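Putative hydantoin racemase (PDB 3QVL) catalyses the racemisation of allantoin, interconverting its enantiomers, and may also act on other 5-monosubstituted hydantoins. Local coordinates at the interface of chains A and B and the interface of chains A and C. Numbering follows the deposited sequence. Chains: chain A/B/C, Putative hydantoin racemase.

Contact 1: the interface of chains A and B. Residues chain A 87, 95, 99, 103; chain B 106-108.
The C-terminal end of helix 97-108 of chain B lies against helix 83-89, strand 94-96 and helix 97-108 of chain A, in a two-fold interface between copies of this HyuE-type Asp/Glu/hydantoin racemase. A:Arg87, extended from CG to NE, reaches the last turn of the B helix. Its NH1 gives a hydrogen bond to B:Thr106 O (3.1 Å), arriving in the carbonyl plane on a lone pair but 26° out of the guanidinium plane. The carbonyl oxygen of B:Met107 sits over the centre of one guanidinium face, 3.2 Å from A:Arg87 CZ. At the guanidinium edge, A:Glu99 OE2 receives NH2 of A:Arg87 through its syn lone pair (2.7 Å), a salt bridge within chain A that, with the bond to B:Thr106, would restrain the guanidinium's rotation. Water 1 links this OE2 to the hydroxyl OG1 of B:Thr106. That hydroxyl also bonds A:His103 NE2 (3.2 Å), while ND1 of the imidazole donates to A:Glu99 O (2.7 Å) one turn earlier, which holds the ring in place. The straight B:Met107 chain runs past A:Ile95 CD1, which meets its CB at 3.7 Å, and lays its methyl CE over a face of the A:His103 ring, offset toward CD2 (3.5 Å).

Contact 2: the interface of chains A and C. Residues chain A 41-43, 49, 53; chain C 233-235.
C:Leu235 and the two residues before it, part of a C-terminal loop of chain C, pack against the 41-43 loop and the start of helix 48-68 of chain A. This is one part of a two-fold interface of the Asp/Glu/hydantoin racemase fold, and its twin has the chains exchanged. Apolar contacts centre on the forked end of C:Leu235, whose CG stands anti to its own carbonyl carbon (chi1 -54°), carrying the two methyls toward the A helix. CD2 meets A:Ile53 CD1 at 3.8 Å, the two side chains crossing at about a right angle, and lies 4.0 Å from A:Val42 CG2. These two A residues thus bring the loop and the helix together on one leucine methyl. Along the loop, the aliphatic stem of C:Lys233, bent at chi3 (85°), passes obliquely by A:Val42 CG2; its CG is 3.8 Å from that methyl, and the nearer approach of CD is too short to be reliable. Two backbone carbonyls touch carbon atoms across the contact. C:Ala234 O faces the proline ring, 3.2 Å from A:Pro43 CD. A:Gly41 O lies 3.5 Å from C:Leu235 CA. At the far end of the patch the A:Phe49 ring comes from the opposite direction, and C:Leu235 CD1 sits in the ring plane at its edge, 3.9 Å from both CZ and CE2 of A:Phe49.

Contact 3: the interface of chains A and C. Residues chain A 59, 85, 88-89, 230, 235, 242-243; chain C 49.
C:Phe49, at the start of helix 48-68, inserts its ring into a pocket of chain A lined by helices 48-68 and 83-89 and by the C-terminal segment, burying 150 Å² in this two-fold contact between copies in the deposited assembly. CG stands anti to the backbone N (chi1 174°), pointing the ring away from it, so that the N-H meets A:Glu88 while the ring goes to the leucines. A:Pro230 lies above one side of the ring plane, offset to the CG/CD2 rim, its CG 3.6 Å from C:Phe49 CG. From the other side, A:Leu59 brings CD1 obliquely to C:Phe49 CD1 (3.8 Å). A:Leu89 CD2 approaches C:Phe49 CE1 (3.9 Å) from the proline side, and A:Asn243 CB lies beyond the CZ end of the ring, on the proline side of its plane. A:Leu242 CB comes nearly level with the ring at C:Phe49 CZ (3.9 Å), closing the deep end. Nearer the backbone, A:Ala85 CB packs on C:Phe49 CA (3.7 Å). The extended A:Glu88 carboxylate would favourably face the helix's N-terminal end. The bond from C:Phe49 N to A:Glu88 OE1 is 2.8 Å and nearly straight (165° at H), entering from above the carboxylate plane, 54° out of it.

Contact 1: the interface of chains A and B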
ATOM      1  N   ARG A  87       3.771  26.765   0.026  1.00 12.99           N
ATOM      2  CA  ARG A  87       4.655  26.530   1.169  1.00 13.18           C
ATOM      3  C   ARG A  87       6.100  26.933   0.881  1.00 13.35           C
ATOM      4  O   ARG A  87       6.818  27.365   1.784  1.00 13.32           O
ATOM      5  CB  ARG A  87       4.574  25.076   1.634  1.00 13.13           C
ATOM      6  CG  ARG A  87       3.287  24.772   2.373  1.00 13.06           C
ATOM      7  CD  ARG A  87       3.221  23.345   2.875  1.00 13.02           C
ATOM      8  NE  ARG A  87       1.974  23.129   3.604  1.00 12.98           N
ATOM      9  CZ  ARG A  87       1.556  21.956   4.070  1.00 13.03           C
ATOM     10  NH1 ARG A  87       2.278  20.857   3.894  1.00 13.23           N
ATOM     11  NH2 ARG A  87       0.402  21.887   4.719  1.00 12.73           N
ATOM     12  N   ILE A  95      -1.942  26.009   5.062  1.00 13.73           N
ATOM     13  CA  ILE A  95      -2.786  24.839   5.299  1.00 13.58           C
ATOM     14  C   ILE A  95      -3.935  24.783   4.294  1.00 13.52           C
ATOM     15  O   ILE A  95      -4.665  25.760   4.117  1.00 13.43           O
ATOM     16  CB  ILE A  95      -3.350  24.816   6.754  1.00 13.59           C
ATOM     17  CG1 ILE A  95      -2.235  25.011   7.796  1.00 13.58           C
ATOM     18  CG2 ILE A  95      -4.147  23.533   7.021  1.00 13.58           C
ATOM     19  CD1 ILE A  95      -1.151  23.932   7.803  1.00 13.77           C
ATOM     20  N   GLU A  99      -6.849  19.111   3.439  1.00 13.94           N
ATOM     21  CA  GLU A  99      -5.837  18.650   4.383  1.00 14.19           C
ATOM     22  C   GLU A  99      -6.329  18.761   5.827  1.00 14.25           C
ATOM     23  O   GLU A  99      -6.322  17.776   6.567  1.00 14.15           O
ATOM     24  CB  GLU A  99      -4.550  19.458   4.184  1.00 14.24           C
ATOM     25  CG  GLU A  99      -3.413  19.129   5.146  1.00 14.66           C
ATOM     26  CD  GLU A  99      -2.261  20.115   5.050  1.00 15.03           C
ATOM     27  OE1 GLU A  99      -2.503  21.308   4.757  1.00 14.98           O
ATOM     28  OE2 GLU A  99      -1.105  19.700   5.273  1.00 15.25           O
ATOM     29  N   HIS A 103      -7.470  15.748   8.422  1.00 16.82           N
ATOM     30  CA  HIS A 103      -6.688  15.658   9.658  1.00 17.17           C
ATOM     31  C   HIS A 103      -7.584  15.654  10.897  1.00 17.24           C
ATOM     32  O   HIS A 103      -7.400  14.829  11.795  1.00 17.24           O
ATOM     33  CB  HIS A 103      -5.669  16.801   9.744  1.00 17.28           C
ATOM     34  CG  HIS A 103      -4.372  16.514   9.051  1.00 17.82           C
ATOM     35  ND1 HIS A 103      -4.235  16.533   7.680  1.00 18.45           N
ATOM     36  CD2 HIS A 103      -3.146  16.217   9.544  1.00 18.25           C
ATOM     37  CE1 HIS A 103      -2.986  16.249   7.359  1.00 18.62           C
ATOM     38  NE2 HIS A 103      -2.304  16.051   8.473  1.00 18.61           N
TER
ATOM     39  N   THR B 106       3.525  16.923   8.935  1.00 16.36           N
ATOM     40  CA  THR B 106       3.098  16.896   7.535  1.00 16.27           C
ATOM     41  C   THR B 106       2.603  18.262   7.051  1.00 16.20           C
ATOM     42  O   THR B 106       2.446  18.484   5.848  1.00 16.14           O
ATOM     43  CB  THR B 106       2.000  15.836   7.287  1.00 16.24           C
ATOM     44  OG1 THR B 106       0.833  16.160   8.052  1.00 16.24           O
ATOM     45  CG2 THR B 106       2.491  14.440   7.667  1.00 16.42           C
ATOM     46  N   MET B 107       2.362  19.170   7.995  1.00 16.09           N
ATOM     47  CA  MET B 107       1.880  20.514   7.680  1.00 16.12           C
ATOM     48  C   MET B 107       3.015  21.521   7.471  1.00 15.84           C
ATOM     49  O   MET B 107       2.790  22.612   6.942  1.00 15.81           O
ATOM     50  CB  MET B 107       0.936  21.011   8.778  1.00 16.29           C
ATOM     51  CG  MET B 107      -0.362  20.227   8.887  1.00 17.12           C
ATOM     52  SD  MET B 107      -1.424  20.850  10.202  1.00 19.24           S
ATOM     53  CE  MET B 107      -2.735  19.630  10.178  1.00 18.92           C
ATOM     54  N   VAL B 108       4.227  21.152   7.883  1.00 15.54           N
ATOM     55  CA  VAL B 108       5.383  22.056   7.802  1.00 15.32           C
ATOM     56  C   VAL B 108       6.569  21.488   7.014  1.00 15.15           C
ATOM     57  O   VAL B 108       7.557  22.188   6.775  1.00 15.15           O
ATOM     58  CB  VAL B 108       5.856  22.531   9.208  1.00 15.31           C
ATOM     59  CG1 VAL B 108       4.845  23.495   9.821  1.00 15.38           C
ATOM     60  CG2 VAL B 108       6.118  21.344  10.135  1.00 15.30           C
TER
HETATM   61  O   HOH W   1      -0.628  17.207   5.653  1.00 24.02           O

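Contact 2: the interface of chains A and C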
ATOM      1  N   GLY A  41      -8.480  34.641 -12.693  1.00 17.57           N
ATOM      2  CA  GLY A  41      -8.618  33.194 -12.613  1.00 17.36           C
ATOM      3  C   GLY A  41      -9.963  32.645 -13.036  1.00 17.19           C
ATOM      4  O   GLY A  41     -10.530  33.055 -14.051  1.00 17.15           O
ATOM      5  N   VAL A  42     -10.468  31.715 -12.233  1.00 16.96           N
ATOM      6  CA  VAL A  42     -11.662  30.947 -12.558  1.00 16.80           C
ATOM      7  C   VAL A  42     -12.720  31.119 -11.452  1.00 16.59           C
ATOM      8  O   VAL A  42     -12.377  31.095 -10.272  1.00 16.58           O
ATOM      9  CB  VAL A  42     -11.282  29.450 -12.806  1.00 16.83           C
ATOM     10  CG1 VAL A  42     -10.825  28.751 -11.518  1.00 16.91           C
ATOM     11  CG2 VAL A  42     -12.404  28.697 -13.472  1.00 17.05           C
ATOM     12  N   PRO A  43     -14.001  31.327 -11.831  1.00 16.35           N
ATOM     13  CA  PRO A  43     -15.078  31.537 -10.851  1.00 16.17           C
ATOM     14  C   PRO A  43     -15.329  30.348  -9.918  1.00 15.97           C
ATOM     15  O   PRO A  43     -15.737  30.544  -8.773  1.00 15.90           O
ATOM     16  CB  PRO A  43     -16.308  31.792 -11.729  1.00 16.23           C
ATOM     17  CG  PRO A  43     -15.752  32.308 -13.006  1.00 16.31           C
ATOM     18  CD  PRO A  43     -14.485  31.537 -13.209  1.00 16.39           C
ATOM     19  N   PHE A  49      -7.842  21.357 -15.004  1.00 14.43           N
ATOM     20  CA  PHE A  49      -7.577  22.609 -15.717  1.00 14.36           C
ATOM     21  C   PHE A  49      -7.840  23.811 -14.811  1.00 14.35           C
ATOM     22  O   PHE A  49      -7.002  24.712 -14.706  1.00 14.26           O
ATOM     23  CB  PHE A  49      -8.430  22.672 -16.993  1.00 14.35           C
ATOM     24  CG  PHE A  49      -8.352  23.981 -17.733  1.00 14.30           C
ATOM     25  CD1 PHE A  49      -7.328  24.225 -18.641  1.00 14.32           C
ATOM     26  CD2 PHE A  49      -9.328  24.958 -17.547  1.00 14.35           C
ATOM     27  CE1 PHE A  49      -7.263  25.432 -19.339  1.00 14.42           C
ATOM     28  CE2 PHE A  49      -9.275  26.164 -18.241  1.00 14.27           C
ATOM     29  CZ  PHE A  49      -8.240  26.401 -19.136  1.00 14.25           C
ATOM     30  N   ILE A  53      -5.020  26.730 -12.945  1.00 13.87           N
ATOM     31  CA  ILE A  53      -5.233  28.177 -12.960  1.00 13.79           C
ATOM     32  C   ILE A  53      -5.309  28.718 -11.532  1.00 13.76           C
ATOM     33  O   ILE A  53      -4.660  29.715 -11.202  1.00 13.72           O
ATOM     34  CB  ILE A  53      -6.507  28.556 -13.758  1.00 13.79           C
ATOM     35  CG1 ILE A  53      -6.314  28.239 -15.244  1.00 13.79           C
ATOM     36  CG2 ILE A  53      -6.853  30.035 -13.570  1.00 13.78           C
ATOM     37  CD1 ILE A  53      -7.582  28.314 -16.065  1.00 13.96           C
TER
ATOM     38  N   LYS C 233     -16.790  28.234 -18.625  1.00 19.65           N
ATOM     39  CA  LYS C 233     -16.760  29.370 -17.704  1.00 19.87           C
ATOM     40  C   LYS C 233     -15.804  30.460 -18.178  1.00 20.01           C
ATOM     41  O   LYS C 233     -14.890  30.204 -18.965  1.00 20.02           O
ATOM     42  CB  LYS C 233     -16.404  28.918 -16.281  1.00 19.84           C
ATOM     43  CG  LYS C 233     -15.094  28.155 -16.165  1.00 19.91           C
ATOM     44  CD  LYS C 233     -14.954  27.502 -14.801  1.00 19.83           C
ATOM     45  CE  LYS C 233     -15.639  26.151 -14.730  1.00 19.77           C
ATOM     46  NZ  LYS C 233     -15.455  25.535 -13.389  1.00 19.52           N
ATOM     47  N   ALA C 234     -16.029  31.674 -17.686  1.00 20.22           N
ATOM     48  CA  ALA C 234     -15.235  32.830 -18.075  1.00 20.43           C
ATOM     49  C   ALA C 234     -13.928  32.898 -17.298  1.00 20.59           C
ATOM     50  O   ALA C 234     -13.926  32.961 -16.067  1.00 20.62           O
ATOM     51  CB  ALA C 234     -16.033  34.098 -17.878  1.00 20.43           C
ATOM     52  N   LEU C 235     -12.818  32.879 -18.028  1.00 20.80           N
ATOM     53  CA  LEU C 235     -11.495  33.034 -17.434  1.00 21.08           C
ATOM     54  C   LEU C 235     -11.097  34.504 -17.487  1.00 21.29           C
ATOM     55  O   LEU C 235     -11.274  35.163 -18.514  1.00 21.25           O
ATOM     56  CB  LEU C 235     -10.470  32.155 -18.160  1.00 21.11           C
ATOM     57  CG  LEU C 235     -10.795  30.660 -18.298  1.00 21.23           C
ATOM     58  CD1 LEU C 235      -9.783  29.960 -19.193  1.00 21.36           C
ATOM     59  CD2 LEU C 235     -10.882  29.968 -16.940  1.00 21.48           C
TER

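Contact 3: the interface of chains A and C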
ATOM      1  N   LEU A  59      -0.792  31.624  -5.505  1.00 14.57           N
ATOM      2  CA  LEU A  59       0.573  32.146  -5.394  1.00 14.80           C
ATOM      3  C   LEU A  59       0.634  33.671  -5.432  1.00 15.03           C
ATOM      4  O   LEU A  59       1.439  34.282  -4.725  1.00 14.95           O
ATOM      5  CB  LEU A  59       1.476  31.549  -6.480  1.00 14.78           C
ATOM      6  CG  LEU A  59       1.802  30.054  -6.387  1.00 14.79           C
ATOM      7  CD1 LEU A  59       2.586  29.605  -7.609  1.00 14.80           C
ATOM      8  CD2 LEU A  59       2.566  29.725  -5.108  1.00 14.87           C
ATOM      9  N   ALA A  85       3.592  24.526  -3.588  1.00 12.74           N
ATOM     10  CA  ALA A  85       4.109  25.739  -4.223  1.00 12.72           C
ATOM     11  C   ALA A  85       3.990  26.931  -3.276  1.00 12.70           C
ATOM     12  O   ALA A  85       4.920  27.732  -3.154  1.00 12.68           O
ATOM     13  CB  ALA A  85       3.368  26.015  -5.524  1.00 12.67           C
ATOM     14  N   GLU A  88       6.510  26.800  -0.378  1.00 13.58           N
ATOM     15  CA  GLU A  88       7.826  27.261  -0.817  1.00 13.86           C
ATOM     16  C   GLU A  88       7.918  28.786  -0.781  1.00 14.07           C
ATOM     17  O   GLU A  88       8.896  29.340  -0.275  1.00 13.97           O
ATOM     18  CB  GLU A  88       8.139  26.759  -2.227  1.00 13.82           C
ATOM     19  CG  GLU A  88       8.456  25.273  -2.315  1.00 14.05           C
ATOM     20  CD  GLU A  88       8.910  24.847  -3.703  1.00 14.32           C
ATOM     21  OE1 GLU A  88       8.850  25.666  -4.641  1.00 14.43           O
ATOM     22  OE2 GLU A  88       9.340  23.687  -3.854  1.00 14.55           O
ATOM     23  N   LEU A  89       6.891  29.451  -1.308  1.00 14.30           N
ATOM     24  CA  LEU A  89       6.879  30.910  -1.413  1.00 14.65           C
ATOM     25  C   LEU A  89       6.669  31.608  -0.067  1.00 14.86           C
ATOM     26  O   LEU A  89       7.321  32.613   0.218  1.00 14.89           O
ATOM     27  CB  LEU A  89       5.823  31.370  -2.431  1.00 14.65           C
ATOM     28  CG  LEU A  89       5.780  32.850  -2.839  1.00 14.81           C
ATOM     29  CD1 LEU A  89       7.088  33.301  -3.485  1.00 14.89           C
ATOM     30  CD2 LEU A  89       4.606  33.116  -3.773  1.00 14.92           C
ATOM     31  N   PRO A 230      11.824  29.321  -3.357  1.00 16.85           N
ATOM     32  CA  PRO A 230      12.162  28.976  -4.739  1.00 17.13           C
ATOM     33  C   PRO A 230      13.562  29.455  -5.113  1.00 17.45           C
ATOM     34  O   PRO A 230      14.001  30.508  -4.641  1.00 17.44           O
ATOM     35  CB  PRO A 230      11.113  29.732  -5.555  1.00 17.10           C
ATOM     36  CG  PRO A 230       9.967  29.900  -4.631  1.00 16.99           C
ATOM     37  CD  PRO A 230      10.560  30.076  -3.274  1.00 16.83           C
ATOM     38  N   LEU A 235      11.443  35.425 -13.581  1.00 20.80           N
ATOM     39  CA  LEU A 235      10.126  35.029 -14.063  1.00 21.08           C
ATOM     40  C   LEU A 235       9.678  36.007 -15.143  1.00 21.29           C
ATOM     41  O   LEU A 235       9.817  37.221 -14.983  1.00 21.25           O
ATOM     42  CB  LEU A 235       9.119  34.980 -12.908  1.00 21.11           C
ATOM     43  CG  LEU A 235       9.491  34.129 -11.684  1.00 21.23           C
ATOM     44  CD1 LEU A 235       8.489  34.325 -10.555  1.00 21.36           C
ATOM     45  CD2 LEU A 235       9.621  32.649 -12.037  1.00 21.48           C
ATOM     46  N   LEU A 242       5.315  37.349  -9.157  1.00 25.91           N
ATOM     47  CA  LEU A 242       5.065  36.280  -8.182  1.00 26.03           C
ATOM     48  C   LEU A 242       6.121  36.148  -7.082  1.00 26.17           C
ATOM     49  O   LEU A 242       5.796  35.758  -5.958  1.00 26.17           O
ATOM     50  CB  LEU A 242       4.876  34.931  -8.886  1.00 25.97           C
ATOM     51  CG  LEU A 242       3.583  34.696  -9.676  1.00 25.90           C
ATOM     52  CD1 LEU A 242       3.658  33.382 -10.437  1.00 25.67           C
ATOM     53  CD2 LEU A 242       2.354  34.721  -8.773  1.00 25.76           C
ATOM     54  N   ASN A 243       7.374  36.459  -7.405  1.00 26.33           N
ATOM     55  CA  ASN A 243       8.468  36.333  -6.439  1.00 26.53           C
ATOM     56  C   ASN A 243       9.420  37.539  -6.439  1.00 26.69           C
ATOM     57  O   ASN A 243      10.520  37.465  -6.994  1.00 26.68           O
ATOM     58  CB  ASN A 243       9.233  35.019  -6.671  1.00 26.49           C
ATOM     59  CG  ASN A 243      10.165  34.661  -5.517  1.00 26.47           C
ATOM     60  OD1 ASN A 243      10.011  35.145  -4.394  1.00 26.39           O
ATOM     61  ND2 ASN A 243      11.137  33.800  -5.796  1.00 26.40           N
TER
ATOM     62  N   PHE C  49       6.899  25.505  -6.681  1.00 14.43           N
ATOM     63  CA  PHE C  49       6.582  26.849  -7.170  1.00 14.36           C
ATOM     64  C   PHE C  49       6.818  26.945  -8.677  1.00 14.35           C
ATOM     65  O   PHE C  49       5.953  27.420  -9.419  1.00 14.26           O
ATOM     66  CB  PHE C  49       7.413  27.890  -6.406  1.00 14.35           C
ATOM     67  CG  PHE C  49       7.280  29.298  -6.923  1.00 14.30           C
ATOM     68  CD1 PHE C  49       6.234  30.114  -6.506  1.00 14.32           C
ATOM     69  CD2 PHE C  49       8.226  29.821  -7.803  1.00 14.35           C
ATOM     70  CE1 PHE C  49       6.119  31.424  -6.972  1.00 14.42           C
ATOM     71  CE2 PHE C  49       8.122  31.127  -8.272  1.00 14.27           C
ATOM     72  CZ  PHE C  49       7.066  31.929  -7.857  1.00 14.25           C
TER

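Contacts 2 and 3 belong to the same A-C interface, their C-alpha centres about 20 Å apart. The Phe49 of each subunit meets the Leu235 of the other, so contacts 2 and 3 each hold one of the two symmetry-related copies of this pair. Helix 48-68 of chain A also serves both, through Ile53 and Leu59. Contact 1 lies on the separate A-B interface, about 17 Å from contact 3 and 26 Å from contact 2. Helix 83-89 serves contacts 1 and 3, and could couple the two interfaces through chain A. Two different two-fold interfaces on each subunit could, by alternating, build the deposited six-copy assembly.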